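Local coordinates for protein exonuclease mut-7 homolog (Aedes aegypti, PDB 7JW2) that probably trims the 3' ends of AGO1-bound microRNAs as a magnesium-dependent 3'-5' exoribonuclease, this chain being its exonuclease domain, at residues Leu128-Phe140 / Ile199-Ile213. Sequence-based numbering, arbitrary orientation.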
ATOM      1  N   LEU A 128      24.015  20.682  -4.753  1.00 22.36           N
ATOM      2  CA  LEU A 128      23.521  21.602  -5.767  1.00 21.08           C
ATOM      3  C   LEU A 128      23.877  23.041  -5.412  1.00 22.57           C
ATOM      4  O   LEU A 128      24.284  23.818  -6.280  1.00 23.02           O
ATOM      5  CB  LEU A 128      22.010  21.434  -5.926  1.00 20.72           C
ATOM      6  CG  LEU A 128      21.275  22.368  -6.889  1.00 20.07           C
ATOM      7  CD1 LEU A 128      21.678  22.113  -8.343  1.00 19.79           C
ATOM      8  CD2 LEU A 128      19.763  22.230  -6.715  1.00 19.56           C
ATOM      9  N   TRP A 129      23.732  23.403  -4.134  1.00 21.41           N
ATOM     10  CA  TRP A 129      24.152  24.715  -3.650  1.00 23.28           C
ATOM     11  C   TRP A 129      25.606  24.994  -4.002  1.00 23.87           C
ATOM     12  O   TRP A 129      25.926  26.029  -4.599  1.00 23.66           O
ATOM     13  CB  TRP A 129      23.937  24.768  -2.137  1.00 21.25           C
ATOM     14  CG  TRP A 129      24.072  26.107  -1.494  1.00 20.73           C
ATOM     15  CD1 TRP A 129      24.512  27.273  -2.062  1.00 25.78           C
ATOM     16  CD2 TRP A 129      23.746  26.416  -0.141  1.00 25.81           C
ATOM     17  NE1 TRP A 129      24.482  28.290  -1.131  1.00 24.91           N
ATOM     18  CE2 TRP A 129      24.022  27.786   0.057  1.00 24.83           C
ATOM     19  CE3 TRP A 129      23.258  25.662   0.929  1.00 22.87           C
ATOM     20  CZ2 TRP A 129      23.811  28.417   1.282  1.00 25.57           C
ATOM     21  CZ3 TRP A 129      23.053  26.290   2.147  1.00 25.91           C
ATOM     22  CH2 TRP A 129      23.327  27.655   2.309  1.00 27.80           C
ATOM     23  N   ARG A 130      26.499  24.066  -3.657  1.00 24.45           N
ATOM     24  CA  ARG A 130      27.919  24.268  -3.924  1.00 29.44           C
ATOM     25  C   ARG A 130      28.207  24.333  -5.416  1.00 31.09           C
ATOM     26  O   ARG A 130      29.118  25.052  -5.845  1.00 31.52           O
ATOM     27  CB  ARG A 130      28.735  23.154  -3.264  1.00 29.95           C
ATOM     28  CG  ARG A 130      28.863  23.307  -1.751  1.00 31.89           C
ATOM     29  CD  ARG A 130      29.275  22.012  -1.067  1.00 37.31           C
ATOM     30  NE  ARG A 130      30.037  21.135  -1.948  1.00 45.66           N
ATOM     31  CZ  ARG A 130      30.270  19.848  -1.705  1.00 46.59           C
ATOM     32  NH1 ARG A 130      29.800  19.284  -0.598  1.00 42.90           N
ATOM     33  NH2 ARG A 130      30.976  19.125  -2.565  1.00 48.68           N
ATOM     34  N   HIS A 131      27.425  23.615  -6.223  1.00 24.91           N
ATOM     35  CA  HIS A 131      27.651  23.593  -7.663  1.00 28.08           C
ATOM     36  C   HIS A 131      27.270  24.923  -8.304  1.00 29.34           C
ATOM     37  O   HIS A 131      28.030  25.477  -9.108  1.00 32.96           O
ATOM     38  CB  HIS A 131      26.859  22.443  -8.289  1.00 28.97           C
ATOM     39  CG  HIS A 131      27.200  22.180  -9.722  1.00 34.42           C
ATOM     40  ND1 HIS A 131      26.534  22.783 -10.769  1.00 35.56           N
ATOM     41  CD2 HIS A 131      28.135  21.377 -10.282  1.00 34.65           C
ATOM     42  CE1 HIS A 131      27.049  22.367 -11.913  1.00 38.50           C
ATOM     43  NE2 HIS A 131      28.020  21.511 -11.645  1.00 36.36           N
ATOM     44  N   VAL A 132      26.096  25.452  -7.960  1.00 25.52           N
ATOM     45  CA  VAL A 132      25.616  26.677  -8.596  1.00 28.16           C
ATOM     46  C   VAL A 132      26.333  27.916  -8.076  1.00 31.76           C
ATOM     47  O   VAL A 132      26.389  28.931  -8.788  1.00 32.90           O
ATOM     48  CB  VAL A 132      24.093  26.818  -8.421  1.00 26.55           C
ATOM     49  CG1 VAL A 132      23.375  25.561  -8.930  1.00 27.49           C
ATOM     50  CG2 VAL A 132      23.742  27.109  -6.967  1.00 25.67           C
ATOM     51  N   GLU A 133      26.897  27.849  -6.863  1.00 27.73           N
ATOM     52  CA  GLU A 133      27.709  28.935  -6.314  1.00 34.06           C
ATOM     53  C   GLU A 133      28.824  29.340  -7.260  1.00 38.86           C
ATOM     54  O   GLU A 133      29.283  30.489  -7.234  1.00 38.42           O
ATOM     55  CB  GLU A 133      28.335  28.498  -4.988  1.00 31.94           C
ATOM     56  CG  GLU A 133      27.690  29.025  -3.745  1.00 37.77           C
ATOM     57  CD  GLU A 133      28.558  28.786  -2.526  1.00 37.05           C
ATOM     58  OE1 GLU A 133      28.495  29.593  -1.579  1.00 46.16           O
ATOM     59  OE2 GLU A 133      29.315  27.788  -2.521  1.00 39.55           O
ATOM     60  N   ARG A 134      29.291  28.407  -8.074  1.00 35.17           N
ATOM     61  CA  ARG A 134      30.437  28.620  -8.940  1.00 39.21           C
ATOM     62  C   ARG A 134      30.088  29.334 -10.238  1.00 40.80           C
ATOM     63  O   ARG A 134      30.994  29.830 -10.914  1.00 42.78           O
ATOM     64  CB  ARG A 134      31.094  27.280  -9.232  1.00 39.72           C
ATOM     65  CG  ARG A 134      31.812  26.712  -8.013  1.00 42.10           C
ATOM     66  CD  ARG A 134      32.307  25.300  -8.242  1.00 46.75           C
ATOM     67  NE  ARG A 134      31.573  24.330  -7.433  1.00 50.22           N
ATOM     68  CZ  ARG A 134      32.143  23.355  -6.730  1.00 51.84           C
ATOM     69  NH1 ARG A 134      33.463  23.226  -6.726  1.00 55.70           N
ATOM     70  NH2 ARG A 134      31.394  22.514  -6.027  1.00 49.30           N
ATOM     71  N   PHE A 135      28.816  29.399 -10.610  1.00 40.65           N
ATOM     72  CA  PHE A 135      28.408  30.203 -11.755  1.00 38.23           C
ATOM     73  C   PHE A 135      28.397  31.671 -11.344  1.00 39.80           C
ATOM     74  O   PHE A 135      27.609  32.071 -10.482  1.00 38.38           O
ATOM     75  CB  PHE A 135      27.036  29.762 -12.261  1.00 38.03           C
ATOM     76  CG  PHE A 135      26.987  28.319 -12.689  1.00 39.61           C
ATOM     77  CD1 PHE A 135      27.822  27.849 -13.688  1.00 42.26           C
ATOM     78  CD2 PHE A 135      26.106  27.429 -12.088  1.00 36.16           C
ATOM     79  CE1 PHE A 135      27.782  26.522 -14.086  1.00 40.74           C
ATOM     80  CE2 PHE A 135      26.059  26.098 -12.481  1.00 35.56           C
ATOM     81  CZ  PHE A 135      26.902  25.645 -13.481  1.00 38.64           C
ATOM     82  N   ASP A 136      29.278  32.474 -11.956  1.00 41.51           N
ATOM     83  CA  ASP A 136      29.408  33.874 -11.559  1.00 38.51           C
ATOM     84  C   ASP A 136      28.101  34.637 -11.725  1.00 36.49           C
ATOM     85  O   ASP A 136      27.817  35.558 -10.949  1.00 38.89           O
ATOM     86  CB  ASP A 136      30.517  34.545 -12.368  1.00 45.70           C
ATOM     87  CG  ASP A 136      31.869  34.438 -11.699  1.00 53.64           C
ATOM     88  OD1 ASP A 136      31.991  34.868 -10.532  1.00 57.76           O
ATOM     89  OD2 ASP A 136      32.810  33.921 -12.339  1.00 58.30           O
ATOM     90  N   SER A 137      27.291  34.262 -12.716  1.00 32.50           N
ATOM     91  CA  SER A 137      26.033  34.946 -12.979  1.00 34.74           C
ATOM     92  C   SER A 137      24.919  34.537 -12.024  1.00 31.96           C
ATOM     93  O   SER A 137      23.906  35.239 -11.943  1.00 35.52           O
ATOM     94  CB  SER A 137      25.581  34.672 -14.413  1.00 35.36           C
ATOM     95  OG  SER A 137      26.170  35.585 -15.326  1.00 39.86           O
ATOM     96  N   PHE A 138      25.071  33.423 -11.316  1.00 32.09           N
ATOM     97  CA  PHE A 138      23.967  32.885 -10.531  1.00 29.44           C
ATOM     98  C   PHE A 138      23.683  33.760  -9.317  1.00 27.13           C
ATOM     99  O   PHE A 138      24.582  34.052  -8.522  1.00 29.91           O
ATOM    100  CB  PHE A 138      24.282  31.459 -10.084  1.00 27.85           C
ATOM    101  CG  PHE A 138      23.150  30.789  -9.345  1.00 22.24           C
ATOM    102  CD1 PHE A 138      22.937  31.028  -7.992  1.00 25.85           C
ATOM    103  CD2 PHE A 138      22.303  29.913 -10.006  1.00 24.66           C
ATOM    104  CE1 PHE A 138      21.900  30.419  -7.328  1.00 26.02           C
ATOM    105  CE2 PHE A 138      21.262  29.290  -9.336  1.00 23.73           C
ATOM    106  CZ  PHE A 138      21.060  29.544  -8.001  1.00 24.98           C
ATOM    107  N   ARG A 139      22.419  34.151  -9.160  1.00 23.67           N
ATOM    108  CA  ARG A 139      21.976  34.926  -8.007  1.00 26.35           C
ATOM    109  C   ARG A 139      20.742  34.274  -7.398  1.00 23.99           C
ATOM    110  O   ARG A 139      19.744  34.062  -8.087  1.00 28.14           O
ATOM    111  CB  ARG A 139      21.645  36.373  -8.392  1.00 31.55           C
ATOM    112  CG  ARG A 139      22.842  37.282  -8.629  1.00 35.12           C
ATOM    113  CD  ARG A 139      23.942  37.103  -7.585  1.00 37.66           C
ATOM    114  NE  ARG A 139      25.041  38.043  -7.802  1.00 41.69           N
ATOM    115  CZ  ARG A 139      25.876  37.996  -8.837  1.00 42.50           C
ATOM    116  NH1 ARG A 139      25.753  37.048  -9.757  1.00 41.31           N
ATOM    117  NH2 ARG A 139      26.844  38.897  -8.953  1.00 45.52           N
ATOM    118  N   PHE A 140      20.799  33.976  -6.101  1.00 26.92           N
ATOM    119  CA  PHE A 140      19.593  33.599  -5.386  1.00 25.04           C
ATOM    120  C   PHE A 140      18.615  34.775  -5.378  1.00 25.44           C
ATOM    121  O   PHE A 140      19.034  35.939  -5.429  1.00 26.36           O
ATOM    122  CB  PHE A 140      19.936  33.173  -3.958  1.00 25.25           C
ATOM    123  CG  PHE A 140      20.565  31.809  -3.870  1.00 23.51           C
ATOM    124  CD1 PHE A 140      21.936  31.664  -3.728  1.00 23.70           C
ATOM    125  CD2 PHE A 140      19.774  30.668  -3.927  1.00 22.40           C
ATOM    126  CE1 PHE A 140      22.515  30.410  -3.654  1.00 24.95           C
ATOM    127  CE2 PHE A 140      20.346  29.408  -3.844  1.00 23.08           C
ATOM    128  CZ  PHE A 140      21.712  29.276  -3.711  1.00 21.15           C
ATOM    129  N   ILE A 199      15.981  27.258  -7.310  1.00 18.13           N
ATOM    130  CA  ILE A 199      17.276  27.113  -7.962  1.00 19.25           C
ATOM    131  C   ILE A 199      17.101  26.787  -9.439  1.00 19.58           C
ATOM    132  O   ILE A 199      17.805  27.336 -10.294  1.00 19.49           O
ATOM    133  CB  ILE A 199      18.122  26.050  -7.244  1.00 20.07           C
ATOM    134  CG1 ILE A 199      18.432  26.528  -5.817  1.00 19.08           C
ATOM    135  CG2 ILE A 199      19.403  25.787  -8.019  1.00 20.04           C
ATOM    136  CD1 ILE A 199      19.261  25.569  -5.001  1.00 21.44           C
ATOM    137  N   GLU A 200      16.172  25.885  -9.758  1.00 18.03           N
ATOM    138  CA  GLU A 200      15.841  25.571 -11.147  1.00 19.23           C
ATOM    139  C   GLU A 200      15.523  26.836 -11.938  1.00 21.47           C
ATOM    140  O   GLU A 200      16.048  27.046 -13.042  1.00 22.83           O
ATOM    141  CB  GLU A 200      14.650  24.604 -11.159  1.00 20.57           C
ATOM    142  CG  GLU A 200      14.346  23.882 -12.453  1.00 30.15           C
ATOM    143  CD  GLU A 200      13.302  22.790 -12.238  1.00 33.96           C
ATOM    144  OE1 GLU A 200      12.268  23.073 -11.592  1.00 36.16           O
ATOM    145  OE2 GLU A 200      13.522  21.646 -12.691  1.00 35.22           O
ATOM    146  N   LYS A 201      14.662  27.693 -11.382  1.00 19.85           N
ATOM    147  CA  LYS A 201      14.249  28.900 -12.092  1.00 23.31           C
ATOM    148  C   LYS A 201      15.431  29.823 -12.349  1.00 25.96           C
ATOM    149  O   LYS A 201      15.539  30.421 -13.428  1.00 25.41           O
ATOM    150  CB  LYS A 201      13.159  29.628 -11.304  1.00 27.56           C
ATOM    151  CG  LYS A 201      11.778  29.029 -11.465  1.00 27.49           C
ATOM    152  CD  LYS A 201      10.787  29.645 -10.492  1.00 31.53           C
ATOM    153  CE  LYS A 201       9.385  29.066 -10.674  1.00 37.18           C
ATOM    154  NZ  LYS A 201       9.391  27.709 -11.293  1.00 37.47           N
ATOM    155  N   GLN A 202      16.343  29.944 -11.382  1.00 22.85           N
ATOM    156  CA  GLN A 202      17.471  30.846 -11.578  1.00 23.82           C
ATOM    157  C   GLN A 202      18.506  30.271 -12.544  1.00 27.26           C
ATOM    158  O   GLN A 202      19.125  31.028 -13.302  1.00 24.90           O
ATOM    159  CB  GLN A 202      18.099  31.195 -10.224  1.00 24.95           C
ATOM    160  CG  GLN A 202      19.439  31.916 -10.295  1.00 26.97           C
ATOM    161  CD  GLN A 202      19.375  33.300 -10.914  1.00 28.68           C
ATOM    162  OE1 GLN A 202      20.405  33.843 -11.302  1.00 26.43           O
ATOM    163  NE2 GLN A 202      18.177  33.882 -10.988  1.00 28.99           N
ATOM    164  N   LEU A 203      18.691  28.949 -12.566  1.00 22.83           N
ATOM    165  CA  LEU A 203      19.565  28.348 -13.572  1.00 22.78           C
ATOM    166  C   LEU A 203      19.029  28.590 -14.976  1.00 25.38           C
ATOM    167  O   LEU A 203      19.793  28.926 -15.894  1.00 26.23           O
ATOM    168  CB  LEU A 203      19.721  26.851 -13.312  1.00 20.01           C
ATOM    169  CG  LEU A 203      20.621  26.489 -12.136  1.00 21.80           C
ATOM    170  CD1 LEU A 203      20.469  24.989 -11.835  1.00 19.92           C
ATOM    171  CD2 LEU A 203      22.075  26.857 -12.392  1.00 22.30           C
ATOM    172  N   THR A 204      17.715  28.434 -15.160  1.00 22.55           N
ATOM    173  CA  THR A 204      17.102  28.751 -16.446  1.00 27.43           C
ATOM    174  C   THR A 204      17.293  30.227 -16.789  1.00 28.26           C
ATOM    175  O   THR A 204      17.538  30.579 -17.952  1.00 28.79           O
ATOM    176  CB  THR A 204      15.616  28.384 -16.411  1.00 27.20           C
ATOM    177  OG1 THR A 204      15.471  26.971 -16.180  1.00 28.05           O
ATOM    178  CG2 THR A 204      14.939  28.731 -17.731  1.00 26.23           C
ATOM    179  N   HIS A 205      17.231  31.101 -15.779  1.00 25.33           N
ATOM    180  CA  HIS A 205      17.367  32.537 -16.016  1.00 27.91           C
ATOM    181  C   HIS A 205      18.736  32.886 -16.586  1.00 28.49           C
ATOM    182  O   HIS A 205      18.850  33.783 -17.430  1.00 31.90           O
ATOM    183  CB  HIS A 205      17.115  33.308 -14.720  1.00 27.96           C
ATOM    184  CG  HIS A 205      17.179  34.795 -14.882  1.00 34.12           C
ATOM    185  ND1 HIS A 205      16.157  35.525 -15.452  1.00 37.62           N
ATOM    186  CD2 HIS A 205      18.140  35.689 -14.552  1.00 36.10           C
ATOM    187  CE1 HIS A 205      16.486  36.803 -15.464  1.00 36.77           C
ATOM    188  NE2 HIS A 205      17.687  36.930 -14.927  1.00 37.61           N
ATOM    189  N   ILE A 206      19.786  32.193 -16.150  1.00 27.30           N
ATOM    190  CA  ILE A 206      21.131  32.460 -16.649  1.00 29.00           C
ATOM    191  C   ILE A 206      21.488  31.493 -17.774  1.00 26.19           C
ATOM    192  O   ILE A 206      22.667  31.207 -18.008  1.00 29.10           O
ATOM    193  CB  ILE A 206      22.176  32.408 -15.521  1.00 27.64           C
ATOM    194  CG1 ILE A 206      22.213  31.037 -14.840  1.00 31.18           C
ATOM    195  CG2 ILE A 206      21.907  33.504 -14.492  1.00 27.95           C
ATOM    196  CD1 ILE A 206      23.438  30.855 -13.943  1.00 29.69           C
ATOM    197  N   GLN A 207      20.468  30.972 -18.461  1.00 26.22           N
ATOM    198  CA  GLN A 207      20.628  30.192 -19.694  1.00 26.41           C
ATOM    199  C   GLN A 207      21.387  28.881 -19.476  1.00 27.56           C
ATOM    200  O   GLN A 207      22.134  28.425 -20.344  1.00 28.86           O
ATOM    201  CB  GLN A 207      21.305  31.022 -20.791  1.00 29.72           C
ATOM    202  CG  GLN A 207      20.816  32.450 -20.884  1.00 33.15           C
ATOM    203  CD  GLN A 207      19.351  32.550 -21.237  1.00 33.65           C
ATOM    204  OE1 GLN A 207      18.940  32.187 -22.338  1.00 41.92           O
ATOM    205  NE2 GLN A 207      18.553  33.059 -20.306  1.00 34.96           N
ATOM    206  N   LEU A 208      21.177  28.251 -18.325  1.00 26.50           N
ATOM    207  CA  LEU A 208      21.676  26.908 -18.089  1.00 27.71           C
ATOM    208  C   LEU A 208      20.495  25.943 -18.050  1.00 24.53           C
ATOM    209  O   LEU A 208      19.343  26.353 -17.880  1.00 30.05           O
ATOM    210  CB  LEU A 208      22.484  26.844 -16.787  1.00 25.64           C
ATOM    211  CG  LEU A 208      23.794  27.645 -16.807  1.00 28.99           C
ATOM    212  CD1 LEU A 208      24.527  27.564 -15.463  1.00 32.12           C
ATOM    213  CD2 LEU A 208      24.690  27.190 -17.959  1.00 32.26           C
ATOM    214  N   ASP A 209      20.780  24.658 -18.263  1.00 24.39           N
ATOM    215  CA  ASP A 209      19.723  23.655 -18.226  1.00 23.19           C
ATOM    216  C   ASP A 209      19.771  22.950 -16.884  1.00 19.75           C
ATOM    217  O   ASP A 209      20.684  22.144 -16.652  1.00 21.19           O
ATOM    218  CB  ASP A 209      19.864  22.641 -19.360  1.00 24.56           C
ATOM    219  CG  ASP A 209      18.782  21.553 -19.319  1.00 28.56           C
ATOM    220  OD1 ASP A 209      17.997  21.479 -18.342  1.00 25.84           O
ATOM    221  OD2 ASP A 209      18.707  20.767 -20.284  1.00 29.52           O
ATOM    222  N   PRO A 210      18.827  23.213 -15.986  1.00 21.28           N
ATOM    223  CA  PRO A 210      18.863  22.543 -14.676  1.00 20.01           C
ATOM    224  C   PRO A 210      18.773  21.018 -14.761  1.00 20.67           C
ATOM    225  O   PRO A 210      19.365  20.335 -13.918  1.00 20.88           O
ATOM    226  CB  PRO A 210      17.657  23.147 -13.942  1.00 25.23           C
ATOM    227  CG  PRO A 210      16.769  23.671 -15.014  1.00 26.47           C
ATOM    228  CD  PRO A 210      17.657  24.093 -16.135  1.00 21.81           C
ATOM    229  N   ASN A 211      18.080  20.461 -15.764  1.00 21.69           N
ATOM    230  CA  ASN A 211      18.016  19.004 -15.882  1.00 21.05           C
ATOM    231  C   ASN A 211      19.377  18.421 -16.244  1.00 20.78           C
ATOM    232  O   ASN A 211      19.725  17.316 -15.815  1.00 20.46           O
ATOM    233  CB  ASN A 211      16.984  18.591 -16.932  1.00 20.17           C
ATOM    234  CG  ASN A 211      15.574  18.789 -16.472  1.00 22.09           C
ATOM    235  OD1 ASN A 211      15.283  18.710 -15.272  1.00 24.81           O
ATOM    236  ND2 ASN A 211      14.670  19.016 -17.414  1.00 23.46           N
ATOM    237  N   GLU A 212      20.147  19.130 -17.072  1.00 21.30           N
ATOM    238  CA  GLU A 212      21.487  18.658 -17.392  1.00 25.16           C
ATOM    239  C   GLU A 212      22.380  18.667 -16.159  1.00 21.61           C
ATOM    240  O   GLU A 212      23.154  17.727 -15.933  1.00 24.08           O
ATOM    241  CB  GLU A 212      22.083  19.524 -18.501  1.00 28.67           C
ATOM    242  CG  GLU A 212      23.232  18.902 -19.237  1.00 29.96           C
ATOM    243  CD  GLU A 212      23.597  19.693 -20.476  1.00 34.38           C
ATOM    244  OE1 GLU A 212      23.136  20.848 -20.601  1.00 37.40           O
ATOM    245  OE2 GLU A 212      24.343  19.158 -21.321  1.00 39.24           O
ATOM    246  N   ILE A 213      22.276  19.722 -15.346  1.00 22.79           N
ATOM    247  CA  ILE A 213      23.035  19.812 -14.104  1.00 21.38           C
ATOM    248  C   ILE A 213      22.592  18.730 -13.123  1.00 20.30           C
ATOM    249  O   ILE A 213      23.422  18.080 -12.482  1.00 21.58           O
ATOM    250  CB  ILE A 213      22.888  21.227 -13.521  1.00 23.38           C
ATOM    251  CG1 ILE A 213      23.668  22.230 -14.391  1.00 24.87           C
ATOM    252  CG2 ILE A 213      23.369  21.266 -12.094  1.00 22.23           C
ATOM    253  CD1 ILE A 213      23.131  23.640 -14.338  1.00 27.11           C
TER
HETATM  254  O   HOH W   1      20.781  36.316 -12.484  1.00 34.19           O
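Gln202 OE1 is held by two donors: Arg139 N, 3.0 Å away along a nearly straight N-H (167°), and a water at 2.8 Å that also bonds weakly to Ser137 O. The backbone N-H arrives from above the amide's carbonyl plane, 51° out of it. Glutamine suits this place because its chain, bent at chi2, offers the loop a carbonyl acceptor while its methylenes serve the apolar layer beneath. Its CG lies over one face of the Phe138 ring, 3.6 Å from the centroid, a CH-pi contact in which ring and amide planes stand almost perpendicular. Val132 CG2 sits over the opposite face: a flat phenyl offers aliphatic groups two faces. With CG anti to the backbone N (chi1 -176°), Phe138 sends its ring in toward helix 179-205 from a loop built of two successive type I turns.

Phe135 also faces 199-213, but its ring runs in a different direction from that of Phe138; Leu208 CD1 stands over its centre at 3.4 Å, almost exactly on the ring normal. Branched ends touch several neighbours at once: Ile206 CD1 packs against CB of both phenylalanines, and Leu203 CD2 meets both rings and Val132 CG1. Deeper in, Leu128 and Ile199 meet tip to tip, CD2 to CD1 at 3.8 Å. Ile213 CG2 lies against the imidazole of His131, whose buried ND1 has no hydrogen-bond partner.

Gln207, with its positive phi, closes helix 179-205 in a Schellman motif, and Asp209, a short carboxylate acceptor, N-caps the next helix through Asn211 N; this turn brings Leu208 and Ile213 back against 128-140. The whole is a small apolar core in which helix 125-132 and the loop after it pack against helices 179-205 and 210-217, in an RNase H-like, DnaQ-type 3'-5' exonuclease fold.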